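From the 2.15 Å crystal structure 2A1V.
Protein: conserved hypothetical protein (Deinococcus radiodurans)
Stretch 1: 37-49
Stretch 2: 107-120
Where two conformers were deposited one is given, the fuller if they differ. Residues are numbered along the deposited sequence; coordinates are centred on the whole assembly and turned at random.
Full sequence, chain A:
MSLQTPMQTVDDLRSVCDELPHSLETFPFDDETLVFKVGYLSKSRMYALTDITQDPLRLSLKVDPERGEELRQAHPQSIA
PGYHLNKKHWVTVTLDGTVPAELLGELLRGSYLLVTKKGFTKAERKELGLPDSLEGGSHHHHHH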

ATOM      1  N   LYS A  37      -0.406  -0.308   8.820  0.50 15.64           N
ATOM      2  CA  LYS A  37      -1.546   0.484   9.251  0.50 14.90           C
ATOM      3  C   LYS A  37      -1.050   1.901   9.535  0.50 14.92           C
ATOM      4  O   LYS A  37       0.130   2.109   9.852  0.50 14.63           O
ATOM      5  N   VAL A  38      -1.944   2.868   9.373  1.00 14.86           N
ATOM      6  CA  VAL A  38      -1.657   4.256   9.667  1.00 15.73           C
ATOM      7  C   VAL A  38      -2.662   4.790  10.691  1.00 15.67           C
ATOM      8  O   VAL A  38      -3.873   4.490  10.642  1.00 16.10           O
ATOM      9  N   GLY A  39      -2.143   5.575  11.623  1.00 17.03           N
ATOM     10  CA  GLY A  39      -2.976   6.347  12.532  1.00 18.85           C
ATOM     11  C   GLY A  39      -2.523   6.359  13.961  1.00 20.19           C
ATOM     12  O   GLY A  39      -1.355   6.226  14.230  1.00 20.95           O
ATOM     13  N   TYR A  40      -3.455   6.578  14.883  1.00 21.84           N
ATOM     14  CA  TYR A  40      -3.116   6.575  16.318  1.00 21.72           C
ATOM     15  C   TYR A  40      -2.897   5.121  16.731  1.00 22.58           C
ATOM     16  O   TYR A  40      -3.354   4.158  16.087  1.00 23.24           O
ATOM     17  N   LEU A  41      -2.196   4.959  17.822  1.00 24.00           N
ATOM     18  CA  LEU A  41      -2.072   3.653  18.416  1.00 25.07           C
ATOM     19  C   LEU A  41      -3.439   3.109  18.799  1.00 24.04           C
ATOM     20  O   LEU A  41      -3.648   1.916  18.692  1.00 24.88           O
ATOM     21  N   SER A  42      -4.407   3.967  19.136  1.00 23.48           N
ATOM     22  CA  SER A  42      -5.761   3.496  19.447  1.00 22.81           C
ATOM     23  C   SER A  42      -6.755   3.468  18.280  1.00 22.40           C
ATOM     24  O   SER A  42      -7.928   3.092  18.451  1.00 22.24           O
ATOM     25  N   LYS A  43      -6.326   3.915  17.108  1.00 22.30           N
ATOM     26  CA  LYS A  43      -7.176   3.927  15.910  1.00 22.08           C
ATOM     27  C   LYS A  43      -6.302   3.975  14.659  1.00 20.70           C
ATOM     28  O   LYS A  43      -5.934   5.024  14.209  1.00 19.53           O
ATOM     29  N   SER A  44      -5.981   2.817  14.110  1.00 20.24           N
ATOM     30  CA  SER A  44      -5.147   2.739  12.933  1.00 20.27           C
ATOM     31  C   SER A  44      -5.822   1.920  11.844  1.00 19.80           C
ATOM     32  O   SER A  44      -6.503   0.949  12.133  1.00 21.71           O
ATOM     33  N   ARG A  45      -5.563   2.287  10.602  0.60 19.68           N
ATOM     34  CA  ARG A  45      -6.271   1.760   9.443  0.60 20.04           C
ATOM     35  C   ARG A  45      -5.294   1.151   8.428  0.60 19.10           C
ATOM     36  O   ARG A  45      -4.349   1.803   8.012  0.60 18.49           O
ATOM     37  N   MET A  46      -5.548  -0.088   8.017  1.00 18.75           N
ATOM     38  CA  MET A  46      -4.694  -0.793   7.065  1.00 19.99           C
ATOM     39  C   MET A  46      -4.633  -0.141   5.680  1.00 18.57           C
ATOM     40  O   MET A  46      -5.647   0.286   5.135  1.00 18.04           O
ATOM     41  N   TYR A  47      -3.419  -0.076   5.120  1.00 17.37           N
ATOM     42  CA  TYR A  47      -3.240   0.455   3.790  1.00 17.46           C
ATOM     43  C   TYR A  47      -2.400  -0.434   2.872  1.00 16.92           C
ATOM     44  O   TYR A  47      -2.314  -0.139   1.685  1.00 17.06           O
ATOM     45  N   ALA A  48      -1.715  -1.441   3.413  1.00 16.19           N
ATOM     46  CA  ALA A  48      -0.990  -2.405   2.582  1.00 16.55           C
ATOM     47  C   ALA A  48      -0.835  -3.718   3.346  1.00 16.79           C
ATOM     48  O   ALA A  48      -0.755  -3.705   4.571  1.00 16.67           O
ATOM     49  N   LEU A  49      -0.836  -4.843   2.636  1.00 16.42           N
ATOM     50  CA  LEU A  49      -0.631  -6.142   3.271  1.00 18.52           C
ATOM     51  C   LEU A  49       0.161  -7.061   2.336  1.00 17.93           C
ATOM     52  O   LEU A  49      -0.010  -7.011   1.091  1.00 17.86           O
ATOM     53  N   LEU A 107       1.881   3.449  -6.133  1.00 20.24           N
ATOM     54  CA  LEU A 107       0.600   2.846  -5.737  1.00 19.90           C
ATOM     55  C   LEU A 107       0.611   2.629  -4.251  1.00 19.73           C
ATOM     56  O   LEU A 107      -0.413   2.859  -3.600  1.00 20.50           O
ATOM     57  N   LEU A 108       1.777   2.286  -3.709  1.00 18.17           N
ATOM     58  CA  LEU A 108       1.910   2.034  -2.278  1.00 18.14           C
ATOM     59  C   LEU A 108       1.739   3.317  -1.475  1.00 17.01           C
ATOM     60  O   LEU A 108       0.975   3.377  -0.535  1.00 15.66           O
ATOM     61  N   ARG A 109       2.380   4.380  -1.932  1.00 18.11           N
ATOM     62  CA  ARG A 109       2.180   5.721  -1.358  1.00 19.15           C
ATOM     63  C   ARG A 109       0.770   6.208  -1.567  1.00 17.97           C
ATOM     64  O   ARG A 109       0.201   6.803  -0.664  1.00 16.45           O
ATOM     65  N   GLY A 110       0.190   5.903  -2.727  1.00 17.07           N
ATOM     66  CA  GLY A 110      -1.184   6.291  -2.988  1.00 16.69           C
ATOM     67  C   GLY A 110      -2.208   5.642  -2.052  1.00 17.05           C
ATOM     68  O   GLY A 110      -3.227   6.279  -1.664  1.00 17.46           O
ATOM     69  N   SER A 111      -1.974   4.365  -1.724  1.00 15.98           N
ATOM     70  CA  SER A 111      -2.883   3.593  -0.871  1.00 15.82           C
ATOM     71  C   SER A 111      -2.898   4.220   0.552  1.00 16.07           C
ATOM     72  O   SER A 111      -3.944   4.502   1.098  1.00 15.19           O
ATOM     73  N   TYR A 112      -1.702   4.475   1.085  1.00 15.73           N
ATOM     74  CA  TYR A 112      -1.492   5.265   2.317  1.00 16.46           C
ATOM     75  C   TYR A 112      -2.261   6.586   2.303  1.00 16.36           C
ATOM     76  O   TYR A 112      -2.988   6.877   3.246  1.00 16.57           O
ATOM     77  N   LEU A 113      -2.077   7.395   1.260  1.00 17.14           N
ATOM     78  CA  LEU A 113      -2.785   8.705   1.168  1.00 17.62           C
ATOM     79  C   LEU A 113      -4.299   8.578   1.156  1.00 17.65           C
ATOM     80  O   LEU A 113      -5.025   9.334   1.843  1.00 17.09           O
ATOM     81  N   LEU A 114      -4.767   7.610   0.387  1.00 17.79           N
ATOM     82  CA  LEU A 114      -6.199   7.384   0.262  1.00 18.38           C
ATOM     83  C   LEU A 114      -6.745   7.039   1.623  1.00 17.51           C
ATOM     84  O   LEU A 114      -7.783   7.532   2.047  1.00 16.24           O
ATOM     85  N   VAL A 115      -6.060   6.152   2.320  1.00 16.70           N
ATOM     86  CA  VAL A 115      -6.501   5.779   3.649  1.00 18.65           C
ATOM     87  C   VAL A 115      -6.540   6.959   4.634  1.00 17.98           C
ATOM     88  O   VAL A 115      -7.493   7.104   5.370  1.00 17.17           O
ATOM     89  N   THR A 116      -5.507   7.786   4.636  0.50 18.44           N
ATOM     90  CA  THR A 116      -5.536   9.011   5.433  0.50 19.08           C
ATOM     91  C   THR A 116      -6.692   9.937   5.095  0.50 19.63           C
ATOM     92  O   THR A 116      -7.225  10.596   5.969  0.50 19.58           O
ATOM     93  N   LYS A 117      -7.048   9.991   3.821  1.00 20.10           N
ATOM     94  CA  LYS A 117      -8.171  10.786   3.368  1.00 21.65           C
ATOM     95  C   LYS A 117      -9.505  10.171   3.744  1.00 22.80           C
ATOM     96  O   LYS A 117     -10.375  10.855   4.229  1.00 24.53           O
ATOM     97  N   LYS A 118      -9.660   8.871   3.522  1.00 24.07           N
ATOM     98  CA  LYS A 118     -10.970   8.239   3.733  1.00 23.84           C
ATOM     99  C   LYS A 118     -11.248   7.864   5.184  1.00 24.23           C
ATOM    100  O   LYS A 118     -12.411   7.906   5.602  1.00 25.55           O
ATOM    101  N   GLY A 119     -10.213   7.550   5.960  1.00 22.33           N
ATOM    102  CA  GLY A 119     -10.388   6.938   7.261  1.00 21.58           C
ATOM    103  C   GLY A 119     -10.260   7.868   8.447  1.00 21.30           C
ATOM    104  O   GLY A 119     -10.497   7.453   9.588  1.00 21.17           O
ATOM    105  N   PHE A 120      -9.877   9.117   8.167  1.00 20.81           N
ATOM    106  CA  PHE A 120      -9.557  10.159   9.167  1.00 20.38           C
ATOM    107  C   PHE A 120     -10.182  11.478   8.680  1.00 20.76           C
ATOM    108  O   PHE A 120     -10.313  11.707   7.480  1.00 20.64           O
TER

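The helix of the second stretch lies almost antiparallel to strand 43-49, at 168° between directions and 7.4 Å at closest approach, and the hairpin meets it chiefly through Val38, Tyr47 and the side chains around them. At the apolar centre stand Val38 and Val115, both with CA-to-CB pointing toward the opposing stretch. Val38 takes chi1 p and Val115 chi1 t, which brings Val38 CG1 to 3.8 Å from Val115 CG1. The other methyl of Val38, CG2, rests 3.5 Å from Tyr112 CE2, so the two branches of one valine reach successive turns of the helix. Val115 CG1 is 3.5 Å from Arg45 CB, and its CG2 lies 3.7 Å from Tyr47 CB and 3.5 Å from Met46 O.

Next to this centre two tyrosines interlock. Tyr47, chi1 p, points toward the helix and presents a ring face to Tyr112, whose chi1 is t. The planes stand at 89° with centroids 5.3 Å apart, the edge of Tyr112 meeting the face of Tyr47. Tyr112 CB lies over that same face, 3.8 Å from Tyr47 CD1. Both hydroxyls find hydrogen bonds elsewhere in the structure. Leu108 (t, p) leaves its backbone sideways but swings its end inward, placing CD1 3.7 Å from Ala48 CB and 4.2 Å from Tyr47 CE1, at the ring's edge. A small alanine thus receives a leucine tip.

Beyond Val38 in the other direction, Phe120, chi1 m, carries its ring against the hairpin near its turn, with Val38 O at the ring edge. Its CZ is 3.3 Å from Val38 O and 3.8 Å from Gly39 CA, and Arg45 CG comes within 3.7 Å of its CE1. Gly39 is doubly required: its backbone angles call for glycine, and a CB there would clash with the Phe120 ring and Lys43 O. Gly119 makes room likewise, since a CB would come tightly against Arg45 CG.

Polar contacts finish the interface. Ser111, chi1 t, donates from OG to Tyr47 O at 2.4 Å, a very short hydrogen bond that ties a buried helix side chain to strand backbone. At the far end Lys43 stretches out to donate from NZ to Gly119 O at 3.1 Å, and its NZ also stands 4.6 Å from the Phe120 ring centroid, an off-centre cation-pi contact. Arg45 follows a different rule: its CB and CG pack against the helix stretch, but its end leads away, with NE making a weak hydrogen bond to Ser44 O at 3.2 Å.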

ATOM      1  CB  LYS A  37      -2.202  -0.152  10.482  0.50 14.85           C
ATOM      2  CG  LYS A  37      -2.907  -1.500  10.217  0.50 12.96           C
ATOM      3  CD  LYS A  37      -3.501  -2.140  11.492  0.50 12.72           C
ATOM      4  CE  LYS A  37      -4.514  -3.261  11.203  0.50 12.60           C
ATOM      5  NZ  LYS A  37      -5.075  -3.991  12.419  0.50  5.89           N
ATOM      6  CB  VAL A  38      -1.663   5.123   8.361  1.00 15.94           C
ATOM      7  CG1 VAL A  38      -2.978   4.998   7.611  1.00 14.72           C
ATOM      8  CG2 VAL A  38      -1.405   6.574   8.639  1.00 14.68           C
ATOM      9  CB  TYR A  40      -4.235   7.209  17.198  1.00 21.78           C
ATOM     10  CG  TYR A  40      -4.768   8.594  16.765  1.00 22.93           C
ATOM     11  CD1 TYR A  40      -5.724   8.716  15.711  1.00 22.75           C
ATOM     12  CD2 TYR A  40      -4.350   9.769  17.421  1.00 21.39           C
ATOM     13  CE1 TYR A  40      -6.266   9.969  15.331  1.00 20.84           C
ATOM     14  CE2 TYR A  40      -4.856  11.030  17.048  1.00 21.41           C
ATOM     15  CZ  TYR A  40      -5.816  11.148  15.993  1.00 22.81           C
ATOM     16  OH  TYR A  40      -6.318  12.400  15.599  1.00 16.10           O
ATOM     17  CB  LEU A  41      -1.042   3.671  19.579  1.00 26.34           C
ATOM     18  CG  LEU A  41       0.433   3.556  19.156  1.00 30.04           C
ATOM     19  CD1 LEU A  41       1.323   3.368  20.430  1.00 33.05           C
ATOM     20  CD2 LEU A  41       0.686   2.372  18.175  1.00 32.77           C
ATOM     21  CB  SER A  42      -6.357   4.332  20.587  1.00 22.58           C
ATOM     22  OG  SER A  42      -6.689   5.642  20.116  1.00 24.39           O
ATOM     23  CB  LYS A  43      -8.140   5.117  15.929  1.00 22.16           C
ATOM     24  CG  LYS A  43      -9.211   5.086  14.788  1.00 22.71           C
ATOM     25  CD  LYS A  43      -9.574   6.539  14.367  1.00 24.33           C
ATOM     26  CE  LYS A  43     -10.104   6.649  12.911  1.00 25.13           C
ATOM     27  NZ  LYS A  43     -10.782   7.933  12.685  1.00 22.96           N
ATOM     28  CB  SER A  44      -3.747   2.202  13.280  1.00 20.13           C
ATOM     29  OG  SER A  44      -3.811   0.903  13.780  1.00 19.31           O
ATOM     30  CB  ARG A  45      -7.060   2.896   8.758  0.60 21.06           C
ATOM     31  CG  ARG A  45      -8.124   3.630   9.629  0.60 22.65           C
ATOM     32  CD  ARG A  45      -9.401   2.816   9.836  0.60 27.15           C
ATOM     33  NE  ARG A  45      -9.356   2.005  11.056  0.60 29.91           N
ATOM     34  CZ  ARG A  45     -10.065   2.202  12.173  0.60 28.57           C
ATOM     35  NH1 ARG A  45     -10.945   3.187  12.308  0.60 28.45           N
ATOM     36  NH2 ARG A  45      -9.882   1.376  13.178  0.60 29.43           N
ATOM     37  CB  MET A  46      -5.069  -2.285   6.955  1.00 19.24           C
ATOM     38  CG  MET A  46      -6.450  -2.548   6.499  1.00 24.07           C
ATOM     39  SD  MET A  46      -7.096  -4.253   6.796  1.00 28.66           S
ATOM     40  CE  MET A  46      -5.889  -5.193   5.963  1.00 31.86           C
ATOM     41  CB  TYR A  47      -2.657   1.891   3.855  1.00 16.87           C
ATOM     42  CG  TYR A  47      -1.220   1.990   4.302  1.00 17.95           C
ATOM     43  CD1 TYR A  47      -0.171   1.848   3.392  1.00 17.18           C
ATOM     44  CD2 TYR A  47      -0.895   2.209   5.659  1.00 16.86           C
ATOM     45  CE1 TYR A  47       1.152   1.925   3.815  1.00 16.15           C
ATOM     46  CE2 TYR A  47       0.418   2.276   6.077  1.00 15.46           C
ATOM     47  CZ  TYR A  47       1.440   2.155   5.153  1.00 15.76           C
ATOM     48  OH  TYR A  47       2.756   2.234   5.563  1.00 15.78           O
ATOM     49  CB  ALA A  48       0.315  -1.894   2.198  1.00 15.97           C
ATOM     50  CB  LEU A  49      -1.956  -6.861   3.568  1.00 19.38           C
ATOM     51  CG  LEU A  49      -3.207  -6.285   4.183  1.00 22.89           C
ATOM     52  CD1 LEU A  49      -3.863  -5.200   3.287  1.00 24.64           C
ATOM     53  CD2 LEU A  49      -4.136  -7.511   4.405  1.00 22.14           C
ATOM     54  CB  LEU A 107       0.297   1.544  -6.446  1.00 19.75           C
ATOM     55  CG  LEU A 107       0.033   1.714  -7.937  1.00 19.26           C
ATOM     56  CD1 LEU A 107      -0.043   0.274  -8.572  1.00 21.04           C
ATOM     57  CD2 LEU A 107      -1.176   2.530  -8.161  1.00 19.33           C
ATOM     58  CB  LEU A 108       3.227   1.343  -2.022  1.00 17.73           C
ATOM     59  CG  LEU A 108       3.610   1.067  -0.569  1.00 19.01           C
ATOM     60  CD1 LEU A 108       2.536   0.312   0.227  1.00 20.94           C
ATOM     61  CD2 LEU A 108       4.908   0.344  -0.562  1.00 20.10           C
ATOM     62  CB  ARG A 109       3.155   6.732  -1.957  1.00 18.56           C
ATOM     63  CG  ARG A 109       4.553   6.441  -1.524  1.00 21.79           C
ATOM     64  CD  ARG A 109       5.602   7.312  -2.242  1.00 25.54           C
ATOM     65  NE  ARG A 109       6.622   7.615  -1.244  1.00 34.42           N
ATOM     66  CZ  ARG A 109       7.091   8.828  -0.980  1.00 35.65           C
ATOM     67  NH1 ARG A 109       6.705   9.877  -1.734  1.00 37.75           N
ATOM     68  NH2 ARG A 109       7.965   8.971   0.025  1.00 36.70           N
ATOM     69  CB  SER A 111      -2.447   2.114  -0.823  1.00 15.75           C
ATOM     70  OG  SER A 111      -3.284   1.355   0.036  1.00 14.95           O
ATOM     71  CB  TYR A 112       0.019   5.529   2.550  1.00 16.24           C
ATOM     72  CG  TYR A 112       0.358   6.486   3.677  1.00 14.83           C
ATOM     73  CD1 TYR A 112       0.374   7.840   3.458  1.00 17.37           C
ATOM     74  CD2 TYR A 112       0.597   6.022   4.978  1.00 16.23           C
ATOM     75  CE1 TYR A 112       0.610   8.724   4.485  1.00 17.05           C
ATOM     76  CE2 TYR A 112       0.876   6.879   6.013  1.00 16.25           C
ATOM     77  CZ  TYR A 112       0.885   8.243   5.762  1.00 17.04           C
ATOM     78  OH  TYR A 112       1.160   9.134   6.758  1.00 14.15           O
ATOM     79  CB  LEU A 113      -2.339   9.495  -0.043  1.00 17.48           C
ATOM     80  CG  LEU A 113      -0.976  10.148   0.164  1.00 24.08           C
ATOM     81  CD1 LEU A 113      -0.381  10.607  -1.232  1.00 28.22           C
ATOM     82  CD2 LEU A 113      -1.078  11.324   1.148  1.00 22.96           C
ATOM     83  CB  LEU A 114      -6.424   6.259  -0.748  1.00 18.83           C
ATOM     84  CG  LEU A 114      -7.743   5.638  -1.122  1.00 22.32           C
ATOM     85  CD1 LEU A 114      -7.567   4.951  -2.534  1.00 24.60           C
ATOM     86  CD2 LEU A 114      -8.177   4.635  -0.077  1.00 26.72           C
ATOM     87  CB  VAL A 115      -5.743   4.556   4.218  1.00 18.14           C
ATOM     88  CG1 VAL A 115      -6.118   4.326   5.653  1.00 19.70           C
ATOM     89  CG2 VAL A 115      -6.025   3.306   3.381  1.00 20.14           C
ATOM     90  CB  THR A 116      -4.220   9.797   5.394  0.50 18.63           C
ATOM     91  OG1 THR A 116      -3.994  10.335   4.095  0.50 17.64           O
ATOM     92  CG2 THR A 116      -3.023   8.940   5.699  0.50 18.49           C
ATOM     93  CB  LYS A 117      -8.116  11.060   1.865  1.00 22.46           C
ATOM     94  CG  LYS A 117      -7.006  11.982   1.390  1.00 26.07           C
ATOM     95  CD  LYS A 117      -6.726  13.100   2.368  1.00 29.62           C
ATOM     96  CE  LYS A 117      -5.968  14.258   1.721  1.00 31.22           C
ATOM     97  NZ  LYS A 117      -5.086  13.891   0.601  1.00 29.63           N
ATOM     98  CB  LYS A 118     -11.165   7.024   2.820  1.00 25.56           C
ATOM     99  CG  LYS A 118     -12.550   6.343   2.963  1.00 28.02           C
ATOM    100  CD  LYS A 118     -13.653   7.194   2.274  1.00 32.67           C
ATOM    101  CE  LYS A 118     -15.040   6.991   2.923  1.00 36.32           C
ATOM    102  NZ  LYS A 118     -15.210   7.736   4.260  1.00 39.93           N
ATOM    103  CB  PHE A 120      -8.033  10.313   9.299  1.00 19.27           C
ATOM    104  CG  PHE A 120      -7.380   9.086   9.829  1.00 18.48           C
ATOM    105  CD1 PHE A 120      -7.028   8.058   8.993  1.00 16.66           C
ATOM    106  CD2 PHE A 120      -7.206   8.919  11.184  1.00 19.00           C
ATOM    107  CE1 PHE A 120      -6.505   6.912   9.478  1.00 13.55           C
ATOM    108  CE2 PHE A 120      -6.677   7.753  11.674  1.00 20.47           C
ATOM    109  CZ  PHE A 120      -6.322   6.754  10.810  1.00 19.70           C
TER